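Local coordinates for paenibacillus xanthan lyase (Paenibacillus, PDB 6F2P), which cleaves the polysaccharide xanthan as a lyase of polysaccharide lyase family 8, probably by beta-elimination, at residues W123-M132 / M166-V177; S188-I198 / L240-Q250. All coordinates share one frame; numbering follows the deposited sequence.

Both contacts lie in the N-terminal alpha-helical domain of the lyase and illustrate how an array of helices is tied together by successive local closures. Going from the N terminus, helix 123-141 comes first; the chain then runs through helix 147-160 and returns as helix 168-184, which packs against it in interaction 1. Interaction 2 opens only afterwards: helix 188-197 waits for the chain to pass through short strands and helix 229-244 before the end of that helix and the turns beyond it close on it. The two closures are therefore in series, neither enclosing the other. They meet where Arg171 NE probably hydrogen-bonds Gly197 O and Ser175 packs on Gly194 and Gly197.

Interaction 1 of 2, residues W123-M132 / M166-V177. With CA (calcium ion), chain F.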
loop_
_atom_site.group_PDB
_atom_site.type_symbol
_atom_site.label_atom_id
_atom_site.label_comp_id
_atom_site.label_asym_id
_atom_site.label_seq_id
_atom_site.Cartn_x
_atom_site.Cartn_y
_atom_site.Cartn_z
ATOM N N TRP A 123 9.944 -32.387 -14.041
ATOM C CA TRP A 123 9.094 -32.124 -15.198
ATOM C C TRP A 123 9.577 -30.941 -16.034
ATOM O O TRP A 123 9.450 -30.928 -17.258
ATOM C CB TRP A 123 7.667 -31.844 -14.726
ATOM C CG TRP A 123 7.533 -30.512 -14.028
ATOM C CD1 TRP A 123 7.754 -30.251 -12.708
ATOM C CD2 TRP A 123 7.167 -29.258 -14.627
ATOM N NE1 TRP A 123 7.541 -28.918 -12.444
ATOM C CE2 TRP A 123 7.182 -28.287 -13.604
ATOM C CE3 TRP A 123 6.826 -28.864 -15.927
ATOM C CZ2 TRP A 123 6.872 -26.946 -13.841
ATOM C CZ3 TRP A 123 6.520 -27.532 -16.160
ATOM C CH2 TRP A 123 6.545 -26.589 -15.121
ATOM N N TRP A 124 10.135 -29.948 -15.358
ATOM C CA TRP A 124 10.455 -28.679 -15.982
ATOM C C TRP A 124 11.390 -28.827 -17.185
ATOM O O TRP A 124 11.237 -28.138 -18.197
ATOM C CB TRP A 124 11.052 -27.732 -14.941
ATOM C CG TRP A 124 11.188 -26.352 -15.438
ATOM C CD1 TRP A 124 10.254 -25.364 -15.366
ATOM C CD2 TRP A 124 12.315 -25.795 -16.115
ATOM N NE1 TRP A 124 10.731 -24.221 -15.953
ATOM C CE2 TRP A 124 11.997 -24.458 -16.421
ATOM C CE3 TRP A 124 13.564 -26.295 -16.491
ATOM C CZ2 TRP A 124 12.881 -23.611 -17.082
ATOM C CZ3 TRP A 124 14.445 -25.449 -17.151
ATOM C CH2 TRP A 124 14.096 -24.122 -17.440
ATOM N N HIS A 125 12.355 -29.733 -17.080
ATOM C CA HIS A 125 13.332 -29.902 -18.153
ATOM C C HIS A 125 12.727 -30.558 -19.400
ATOM O O HIS A 125 13.161 -30.296 -20.525
ATOM C CB HIS A 125 14.557 -30.660 -17.651
ATOM C CG HIS A 125 15.264 -29.965 -16.529
ATOM N ND1 HIS A 125 15.965 -28.792 -16.709
ATOM C CD2 HIS A 125 15.357 -30.261 -15.212
ATOM C CE1 HIS A 125 16.468 -28.400 -15.552
ATOM N NE2 HIS A 125 16.110 -29.272 -14.626
ATOM N N TRP A 126 11.697 -31.373 -19.199
ATOM C CA TRP A 126 11.018 -32.018 -20.313
ATOM C C TRP A 126 10.084 -31.053 -21.036
ATOM O O TRP A 126 10.039 -31.015 -22.266
ATOM C CB TRP A 126 10.252 -33.253 -19.828
ATOM C CG TRP A 126 11.167 -34.283 -19.220
ATOM C CD1 TRP A 126 11.383 -34.510 -17.892
ATOM C CD2 TRP A 126 12.018 -35.197 -19.927
ATOM N NE1 TRP A 126 12.302 -35.517 -17.727
ATOM C CE2 TRP A 126 12.709 -35.954 -18.961
ATOM C CE3 TRP A 126 12.255 -35.455 -21.282
ATOM C CZ2 TRP A 126 13.618 -36.951 -19.307
ATOM C CZ3 TRP A 126 13.162 -36.450 -21.623
ATOM C CH2 TRP A 126 13.832 -37.180 -20.640
ATOM N N GLN A 127 9.362 -30.245 -20.270
ATOM C CA GLN A 127 8.282 -29.451 -20.843
ATOM C C GLN A 127 8.676 -28.022 -21.216
ATOM O O GLN A 127 7.993 -27.371 -22.003
ATOM C CB GLN A 127 7.085 -29.450 -19.893
ATOM C CG GLN A 127 6.642 -30.847 -19.483
ATOM C CD GLN A 127 5.361 -30.850 -18.678
ATOM O OE1 GLN A 127 5.114 -31.764 -17.904
ATOM N NE2 GLN A 127 4.534 -29.826 -18.863
ATOM N N ILE A 128 9.776 -27.532 -20.663
ATOM C CA ILE A 128 10.144 -26.143 -20.878
ATOM C C ILE A 128 11.612 -25.959 -21.249
ATOM O O ILE A 128 11.914 -25.465 -22.331
ATOM C CB ILE A 128 9.805 -25.287 -19.644
ATOM C CG1 ILE A 128 8.282 -25.241 -19.447
ATOM C CG2 ILE A 128 10.401 -23.892 -19.782
ATOM C CD1 ILE A 128 7.840 -24.549 -18.193
ATOM N N GLY A 129 12.517 -26.367 -20.359
ATOM C CA GLY A 129 13.943 -26.147 -20.550
ATOM C C GLY A 129 14.479 -26.757 -21.830
ATOM O O GLY A 129 15.188 -26.106 -22.606
ATOM N N GLY A 130 14.127 -28.017 -22.046
ATOM C CA GLY A 130 14.522 -28.736 -23.239
ATOM C C GLY A 130 13.916 -28.197 -24.520
ATOM O O GLY A 130 14.659 -27.833 -25.444
ATOM N N PRO A 131 12.572 -28.156 -24.597
ATOM C CA PRO A 131 11.905 -27.644 -25.803
ATOM C C PRO A 131 12.378 -26.235 -26.170
ATOM O O PRO A 131 12.576 -25.924 -27.348
ATOM C CB PRO A 131 10.429 -27.626 -25.397
ATOM C CG PRO A 131 10.313 -28.723 -24.398
ATOM C CD PRO A 131 11.600 -28.665 -23.609
ATOM N N MET A 132 12.581 -25.400 -25.161
ATOM C CA MET A 132 13.013 -24.024 -25.380
ATOM C C MET A 132 14.344 -23.989 -26.111
ATOM O O MET A 132 14.532 -23.214 -27.043
ATOM C CB MET A 132 13.164 -23.308 -24.039
ATOM C CG MET A 132 13.095 -21.810 -24.108
ATOM S SD MET A 132 11.620 -21.207 -23.268
ATOM C CE MET A 132 11.932 -19.450 -23.347
ATOM N N MET A 166 -0.775 -23.965 -17.160
ATOM C CA MET A 166 -0.164 -23.547 -15.909
ATOM C C MET A 166 -0.348 -22.062 -15.637
ATOM O O MET A 166 -1.101 -21.388 -16.341
ATOM C CB MET A 166 1.311 -23.923 -15.918
ATOM C CG MET A 166 1.511 -25.387 -16.235
ATOM S SD MET A 166 3.225 -25.905 -16.208
ATOM C CE MET A 166 3.001 -27.624 -15.764
ATOM N N THR A 167 0.334 -21.564 -14.609
ATOM C CA THR A 167 0.165 -20.181 -14.177
ATOM C C THR A 167 1.490 -19.452 -14.187
ATOM O O THR A 167 2.540 -20.079 -14.310
ATOM C CB THR A 167 -0.397 -20.096 -12.751
ATOM O OG1 THR A 167 0.576 -20.592 -11.824
ATOM C CG2 THR A 167 -1.665 -20.917 -12.623
ATOM N N GLY A 168 1.423 -18.130 -14.054
ATOM C CA GLY A 168 2.602 -17.284 -13.994
ATOM C C GLY A 168 3.664 -17.566 -15.042
ATOM O O GLY A 168 3.355 -17.734 -16.219
ATOM N N ALA A 169 4.919 -17.636 -14.606
ATOM C CA ALA A 169 6.036 -17.815 -15.529
ATOM C C ALA A 169 6.022 -19.170 -16.268
ATOM O O ALA A 169 6.472 -19.270 -17.407
ATOM C CB ALA A 169 7.355 -17.598 -14.811
ATOM N N ASN A 170 5.500 -20.212 -15.636
ATOM C CA ASN A 170 5.379 -21.479 -16.340
ATOM C C ASN A 170 4.444 -21.341 -17.521
ATOM O O ASN A 170 4.663 -21.929 -18.586
ATOM C CB ASN A 170 4.859 -22.577 -15.417
ATOM C CG ASN A 170 5.849 -22.955 -14.355
ATOM O OD1 ASN A 170 7.068 -22.808 -14.530
ATOM N ND2 ASN A 170 5.338 -23.462 -13.242
ATOM N N ARG A 171 3.386 -20.564 -17.314
ATOM C CA ARG A 171 2.386 -20.382 -18.342
ATOM C C ARG A 171 2.988 -19.620 -19.505
ATOM O O ARG A 171 2.724 -19.931 -20.668
ATOM C CB ARG A 171 1.192 -19.629 -17.794
ATOM C CG ARG A 171 0.115 -19.390 -18.832
ATOM C CD ARG A 171 -1.135 -18.790 -18.220
ATOM N NE ARG A 171 -2.206 -18.797 -19.195
ATOM C CZ ARG A 171 -3.124 -19.752 -19.284
ATOM N NH1 ARG A 171 -4.057 -19.682 -20.227
ATOM N NH2 ARG A 171 -3.115 -20.768 -18.429
ATOM N N LEU A 172 3.803 -18.623 -19.182
ATOM C CA LEU A 172 4.502 -17.853 -20.197
ATOM C C LEU A 172 5.386 -18.771 -21.025
ATOM O O LEU A 172 5.340 -18.761 -22.260
ATOM C CB LEU A 172 5.354 -16.768 -19.548
ATOM C CG LEU A 172 6.305 -16.042 -20.495
ATOM C CD1 LEU A 172 5.531 -15.402 -21.632
ATOM C CD2 LEU A 172 7.084 -14.994 -19.729
ATOM N N TRP A 173 6.184 -19.574 -20.332
ATOM C CA TRP A 173 7.113 -20.474 -20.994
ATOM C C TRP A 173 6.391 -21.526 -21.808
ATOM O O TRP A 173 6.858 -21.909 -22.880
ATOM C CB TRP A 173 8.027 -21.128 -19.975
ATOM C CG TRP A 173 8.864 -20.132 -19.287
ATOM C CD1 TRP A 173 9.344 -18.970 -19.811
ATOM C CD2 TRP A 173 9.310 -20.180 -17.931
ATOM N NE1 TRP A 173 10.074 -18.292 -18.868
ATOM C CE2 TRP A 173 10.069 -19.014 -17.701
ATOM C CE3 TRP A 173 9.145 -21.101 -16.884
ATOM C CZ2 TRP A 173 10.671 -18.743 -16.468
ATOM C CZ3 TRP A 173 9.740 -20.829 -15.654
ATOM C CH2 TRP A 173 10.493 -19.659 -15.460
ATOM N N GLU A 174 5.265 -22.004 -21.293
ATOM C CA GLU A 174 4.399 -22.878 -22.073
ATOM C C GLU A 174 4.101 -22.185 -23.391
ATOM O O GLU A 174 4.248 -22.772 -24.469
ATOM C CB GLU A 174 3.085 -23.143 -21.336
ATOM C CG GLU A 174 3.136 -24.214 -20.271
ATOM C CD GLU A 174 1.795 -24.385 -19.577
ATOM O OE1 GLU A 174 1.239 -23.380 -19.092
ATOM O OE2 GLU A 174 1.284 -25.519 -19.522
ATOM N N SER A 175 3.714 -20.916 -23.285
ATOM C CA SER A 175 3.257 -20.147 -24.432
ATOM C C SER A 175 4.374 -19.913 -25.421
ATOM O O SER A 175 4.164 -20.093 -26.612
ATOM C CB SER A 175 2.638 -18.809 -23.996
ATOM O OG SER A 175 1.615 -19.015 -23.038
ATOM N N GLN A 176 5.550 -19.502 -24.942
ATOM C CA GLN A 176 6.715 -19.355 -25.824
ATOM C C GLN A 176 7.052 -20.657 -26.552
ATOM O O GLN A 176 7.250 -20.660 -27.759
ATOM C CB GLN A 176 7.950 -18.869 -25.055
ATOM C CG GLN A 176 7.882 -17.418 -24.600
ATOM C CD GLN A 176 9.055 -17.014 -23.716
ATOM O OE1 GLN A 176 9.749 -16.034 -23.996
ATOM N NE2 GLN A 176 9.275 -17.764 -22.636
ATOM N N VAL A 177 7.114 -21.755 -25.804
ATOM C CA VAL A 177 7.492 -23.041 -26.348
ATOM C C VAL A 177 6.499 -23.453 -27.409
ATOM O O VAL A 177 6.869 -23.885 -28.509
ATOM C CB VAL A 177 7.543 -24.115 -25.250
ATOM C CG1 VAL A 177 7.461 -25.488 -25.855
ATOM C CG2 VAL A 177 8.834 -23.977 -24.446
HETATM CA CA CA F . 1.695 -27.612 -20.799
HETATM O O HOH W 1 0.072 -29.264 -21.635
HETATM O O HOH W 2 3.528 -27.373 -19.041
HETATM O O HOH W 3 2.742 -29.827 -20.603
HETATM O O HOH W 4 0.685 -28.596 -18.963
#
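Met166 lays its terminal methyl over one face of the Trp123 indole, CE sitting 4.0 Å from the centroid of the six-membered ring. This CH-pi contact is joined by the sulfur, which approaches the same ring obliquely to complete a Met-aromatic pair. Trp123 reaches it with CG wedged between its backbone N and carbonyl carbon (chi1 71°). At the ring's edge stands the Asn170 amide, its plane turned 88° from the indole, with CG 3.8 Å from Trp123 CH2. Farther along, Trp124 points NE1 at Trp173 CZ3, 3.5 Å away, the two indole planes nearly perpendicular but the approach oblique. Ile128 runs nearly perpendicular to the Trp173 side chain, its CG2 3.6 Å from Trp173 CB. Val177 closes the row by setting CG1 against Pro131 CB at 3.7 Å. Glu174, whose side chain leaves helix 168-184 away from helix 123-132, binds calcium through OE2 at 2.5 Å, together with four waters, Gln161 and Ser163, while its OE1 accepts from Met166 N at 2.9 Å. One carboxylate thus serves both the metal and the backbone of Met166, an arrangement consistent with the metal site helping to fix the start of this segment, and with it the methionine that covers Trp123.

Interaction 2 of 2, residues S188-I198 / L240-Q250; sequences SARVAAGRDGI and LIFILNGSSWQ
Trp249 lies against helix 188-197 like a plate on a ridge, in a helix-to-turn contact of the alpha-helical domain of family 8 lyases. Residues 240-244, the end of helix 229-244, run roughly antiparallel to their partner, at 145°, but the axes remain 11.2 Å apart, and the nearest backbone approach comes instead from the turn after the helix, at Trp249 beside Ala192. There a type II turn from Leu244 to Ser247 leads into a type I turn from Ser247 to Gln250, and an ST turn, with Ser247 OG accepting from Trp249 N, braces the bend. The bump on the helix is Val191: its CB stands over the five-membered ring of Trp249, 4.2 Å from the centroid, and its CG1 fits between Trp249 CB and Leu244 CD2. Ser188 CB and Ala192 CB meet the indole obliquely, the former 3.5 Å from CZ2. Deeper in, Ile198 and Leu240 overlap side by side, pointing opposite ways, with Ile198 CG2 3.7 Å from Leu240 CD1.

Arg195 passes beside the turn, its CG anti to the backbone N (chi1 172°), and lays its aliphatic stem along Trp249 O. A bend at chi3 (58°) then turns the guanidinium back to Asp196, which it holds side-on in a salt bridge. The remaining nitrogen, Arg195 NH1, donates to a water at 2.9 Å, and that water donates in turn to Ser248 O and Gln250 O.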
loop_
_atom_site.group_PDB
_atom_site.type_symbol
_atom_site.label_atom_id
_atom_site.label_comp_id
_atom_site.label_asym_id
_atom_site.label_seq_id
_atom_site.Cartn_x
_atom_site.Cartn_y
_atom_site.Cartn_z
ATOM N N SER A 188 -0.350 -23.222 -37.826
ATOM C CA SER A 188 -1.084 -22.014 -37.411
ATOM C C SER A 188 -1.864 -22.178 -36.108
ATOM O O SER A 188 -1.805 -21.317 -35.230
ATOM C CB SER A 188 -2.032 -21.537 -38.515
ATOM O OG SER A 188 -2.949 -22.555 -38.875
ATOM N N ALA A 189 -2.584 -23.287 -35.978
ATOM C CA ALA A 189 -3.351 -23.551 -34.766
ATOM C C ALA A 189 -2.454 -23.540 -33.526
ATOM O O ALA A 189 -2.821 -22.997 -32.478
ATOM C CB ALA A 189 -4.083 -24.876 -34.885
ATOM N N ARG A 190 -1.271 -24.127 -33.666
ATOM C CA ARG A 190 -0.327 -24.233 -32.565
ATOM C C ARG A 190 0.224 -22.854 -32.200
ATOM O O ARG A 190 0.348 -22.529 -31.016
ATOM C CB ARG A 190 0.792 -25.226 -32.922
ATOM C CG ARG A 190 1.932 -25.321 -31.935
ATOM C CD ARG A 190 1.811 -26.502 -30.998
ATOM N NE ARG A 190 3.079 -26.734 -30.307
ATOM C CZ ARG A 190 3.214 -27.439 -29.187
ATOM N NH1 ARG A 190 2.154 -27.993 -28.608
ATOM N NH2 ARG A 190 4.418 -27.586 -28.644
ATOM N N VAL A 191 0.529 -22.033 -33.205
ATOM C CA VAL A 191 0.985 -20.669 -32.940
ATOM C C VAL A 191 -0.106 -19.847 -32.251
ATOM O O VAL A 191 0.160 -19.056 -31.337
ATOM C CB VAL A 191 1.392 -19.932 -34.222
ATOM C CG1 VAL A 191 1.982 -18.574 -33.883
ATOM C CG2 VAL A 191 2.388 -20.755 -35.017
ATOM N N ALA A 192 -1.342 -20.035 -32.690
ATOM C CA ALA A 192 -2.439 -19.271 -32.124
ATOM C C ALA A 192 -2.620 -19.650 -30.660
ATOM O O ALA A 192 -2.907 -18.790 -29.816
ATOM C CB ALA A 192 -3.718 -19.496 -32.915
ATOM N N ALA A 193 -2.432 -20.934 -30.357
ATOM C CA ALA A 193 -2.551 -21.396 -28.978
ATOM C C ALA A 193 -1.441 -20.757 -28.164
ATOM O O ALA A 193 -1.629 -20.413 -26.997
ATOM C CB ALA A 193 -2.489 -22.919 -28.893
ATOM N N GLY A 194 -0.284 -20.580 -28.794
ATOM C CA GLY A 194 0.829 -19.924 -28.135
ATOM C C GLY A 194 0.484 -18.488 -27.806
ATOM O O GLY A 194 0.640 -18.050 -26.668
ATOM N N ARG A 195 0.014 -17.758 -28.815
ATOM C CA ARG A 195 -0.409 -16.374 -28.652
ATOM C C ARG A 195 -1.440 -16.238 -27.538
ATOM O O ARG A 195 -1.357 -15.329 -26.716
ATOM C CB ARG A 195 -0.989 -15.841 -29.963
ATOM C CG ARG A 195 -1.632 -14.459 -29.858
ATOM C CD ARG A 195 -2.759 -14.282 -30.878
ATOM N NE ARG A 195 -3.798 -15.300 -30.726
ATOM C CZ ARG A 195 -4.558 -15.750 -31.721
ATOM N NH1 ARG A 195 -4.409 -15.266 -32.949
ATOM N NH2 ARG A 195 -5.469 -16.690 -31.488
ATOM N N ASP A 196 -2.403 -17.152 -27.500
ATOM C CA ASP A 196 -3.504 -17.033 -26.553
ATOM C C ASP A 196 -3.072 -17.322 -25.119
ATOM O O ASP A 196 -3.724 -16.882 -24.166
ATOM C CB ASP A 196 -4.674 -17.946 -26.941
ATOM C CG ASP A 196 -5.344 -17.528 -28.247
ATOM O OD1 ASP A 196 -5.311 -16.326 -28.592
ATOM O OD2 ASP A 196 -5.903 -18.411 -28.933
ATOM N N GLY A 197 -1.975 -18.052 -24.962
ATOM C CA GLY A 197 -1.550 -18.489 -23.646
ATOM C C GLY A 197 -1.193 -17.358 -22.699
ATOM O O GLY A 197 -1.366 -17.487 -21.481
ATOM N N ILE A 198 -0.705 -16.243 -23.235
ATOM C CA ILE A 198 -0.280 -15.145 -22.371
ATOM C C ILE A 198 -1.398 -14.196 -21.894
ATOM O O ILE A 198 -1.174 -13.391 -20.985
ATOM C CB ILE A 198 0.831 -14.302 -23.018
ATOM C CG1 ILE A 198 0.299 -13.551 -24.234
ATOM C CG2 ILE A 198 2.029 -15.174 -23.370
ATOM C CD1 ILE A 198 1.230 -12.452 -24.708
ATOM N N LEU A 240 7.406 -12.226 -27.113
ATOM C CA LEU A 240 6.293 -12.786 -27.870
ATOM C C LEU A 240 5.564 -11.727 -28.684
ATOM O O LEU A 240 5.220 -11.956 -29.844
ATOM C CB LEU A 240 5.306 -13.488 -26.954
ATOM C CG LEU A 240 5.428 -15.006 -26.980
ATOM C CD1 LEU A 240 4.233 -15.619 -26.292
ATOM C CD2 LEU A 240 5.540 -15.504 -28.412
ATOM N N ILE A 241 5.334 -10.569 -28.079
ATOM C CA ILE A 241 4.699 -9.472 -28.793
ATOM C C ILE A 241 5.532 -9.078 -30.009
ATOM O O ILE A 241 4.994 -8.920 -31.105
ATOM C CB ILE A 241 4.460 -8.257 -27.881
ATOM C CG1 ILE A 241 3.286 -8.522 -26.945
ATOM C CG2 ILE A 241 4.198 -7.004 -28.698
ATOM C CD1 ILE A 241 3.280 -7.592 -25.752
ATOM N N PHE A 242 6.842 -8.948 -29.813
ATOM C CA PHE A 242 7.743 -8.530 -30.883
ATOM C C PHE A 242 7.772 -9.517 -32.052
ATOM O O PHE A 242 7.723 -9.110 -33.209
ATOM C CB PHE A 242 9.153 -8.329 -30.341
ATOM C CG PHE A 242 10.178 -8.055 -31.400
ATOM C CD1 PHE A 242 10.389 -6.768 -31.859
ATOM C CD2 PHE A 242 10.952 -9.087 -31.927
ATOM C CE1 PHE A 242 11.341 -6.509 -32.834
ATOM C CE2 PHE A 242 11.908 -8.834 -32.903
ATOM C CZ PHE A 242 12.100 -7.543 -33.356
ATOM N N ILE A 243 7.863 -10.808 -31.746
ATOM C CA ILE A 243 7.922 -11.841 -32.779
ATOM C C ILE A 243 6.626 -11.893 -33.590
ATOM O O ILE A 243 6.635 -11.870 -34.829
ATOM C CB ILE A 243 8.208 -13.236 -32.158
ATOM C CG1 ILE A 243 9.550 -13.225 -31.430
ATOM C CG2 ILE A 243 8.203 -14.337 -33.217
ATOM C CD1 ILE A 243 9.730 -14.371 -30.461
ATOM N N LEU A 244 5.509 -11.945 -32.874
ATOM C CA LEU A 244 4.210 -12.132 -33.497
ATOM C C LEU A 244 3.698 -10.865 -34.168
ATOM O O LEU A 244 2.781 -10.919 -34.986
ATOM C CB LEU A 244 3.209 -12.607 -32.452
ATOM C CG LEU A 244 3.587 -13.953 -31.845
ATOM C CD1 LEU A 244 2.616 -14.329 -30.734
ATOM C CD2 LEU A 244 3.601 -15.004 -32.930
ATOM N N ASN A 245 4.303 -9.733 -33.820
ATOM C CA ASN A 245 3.812 -8.421 -34.230
ATOM C C ASN A 245 3.718 -8.251 -35.735
ATOM O O ASN A 245 4.687 -8.467 -36.450
ATOM C CB ASN A 245 4.704 -7.328 -33.647
ATOM C CG ASN A 245 4.313 -5.946 -34.110
ATOM O OD1 ASN A 245 5.130 -5.226 -34.685
ATOM N ND2 ASN A 245 3.056 -5.563 -33.865
ATOM N N GLY A 246 2.541 -7.859 -36.210
ATOM C CA GLY A 246 2.329 -7.673 -37.631
ATOM C C GLY A 246 1.813 -8.917 -38.331
ATOM O O GLY A 246 1.339 -8.837 -39.463
ATOM N N SER A 247 1.886 -10.061 -37.655
ATOM C CA SER A 247 1.509 -11.334 -38.260
ATOM C C SER A 247 0.068 -11.710 -37.981
ATOM O O SER A 247 -0.610 -11.093 -37.165
ATOM C CB SER A 247 2.377 -12.463 -37.713
ATOM O OG SER A 247 1.694 -13.114 -36.654
ATOM N N SER A 248 -0.379 -12.772 -38.639
ATOM C CA SER A 248 -1.724 -13.293 -38.448
ATOM C C SER A 248 -1.981 -13.660 -36.992
ATOM O O SER A 248 -3.119 -13.665 -36.545
ATOM C CB SER A 248 -1.932 -14.521 -39.332
ATOM O OG SER A 248 -1.507 -14.277 -40.663
ATOM N N TRP A 249 -0.921 -13.966 -36.252
ATOM C CA TRP A 249 -1.067 -14.415 -34.870
ATOM C C TRP A 249 -0.571 -13.363 -33.888
ATOM O O TRP A 249 -0.271 -13.670 -32.737
ATOM C CB TRP A 249 -0.354 -15.760 -34.659
ATOM C CG TRP A 249 -0.732 -16.741 -35.733
ATOM C CD1 TRP A 249 -1.890 -17.472 -35.816
ATOM C CD2 TRP A 249 0.024 -17.056 -36.906
ATOM N NE1 TRP A 249 -1.887 -18.231 -36.965
ATOM C CE2 TRP A 249 -0.726 -17.992 -37.650
ATOM C CE3 TRP A 249 1.268 -16.642 -37.395
ATOM C CZ2 TRP A 249 -0.271 -18.520 -38.856
ATOM C CZ3 TRP A 249 1.718 -17.165 -38.596
ATOM C CH2 TRP A 249 0.950 -18.094 -39.312
ATOM N N GLN A 250 -0.507 -12.118 -34.340
ATOM C CA GLN A 250 -0.084 -11.034 -33.471
ATOM C C GLN A 250 -1.017 -10.898 -32.280
ATOM O O GLN A 250 -2.166 -11.360 -32.309
ATOM C CB GLN A 250 -0.048 -9.720 -34.223
ATOM C CG GLN A 250 -1.392 -9.059 -34.340
ATOM C CD GLN A 250 -1.403 -8.022 -35.431
ATOM O OE1 GLN A 250 -2.093 -8.184 -36.436
ATOM N NE2 GLN A 250 -0.626 -6.952 -35.250
HETATM O O HOH W 5 -3.849 -12.529 -33.778
#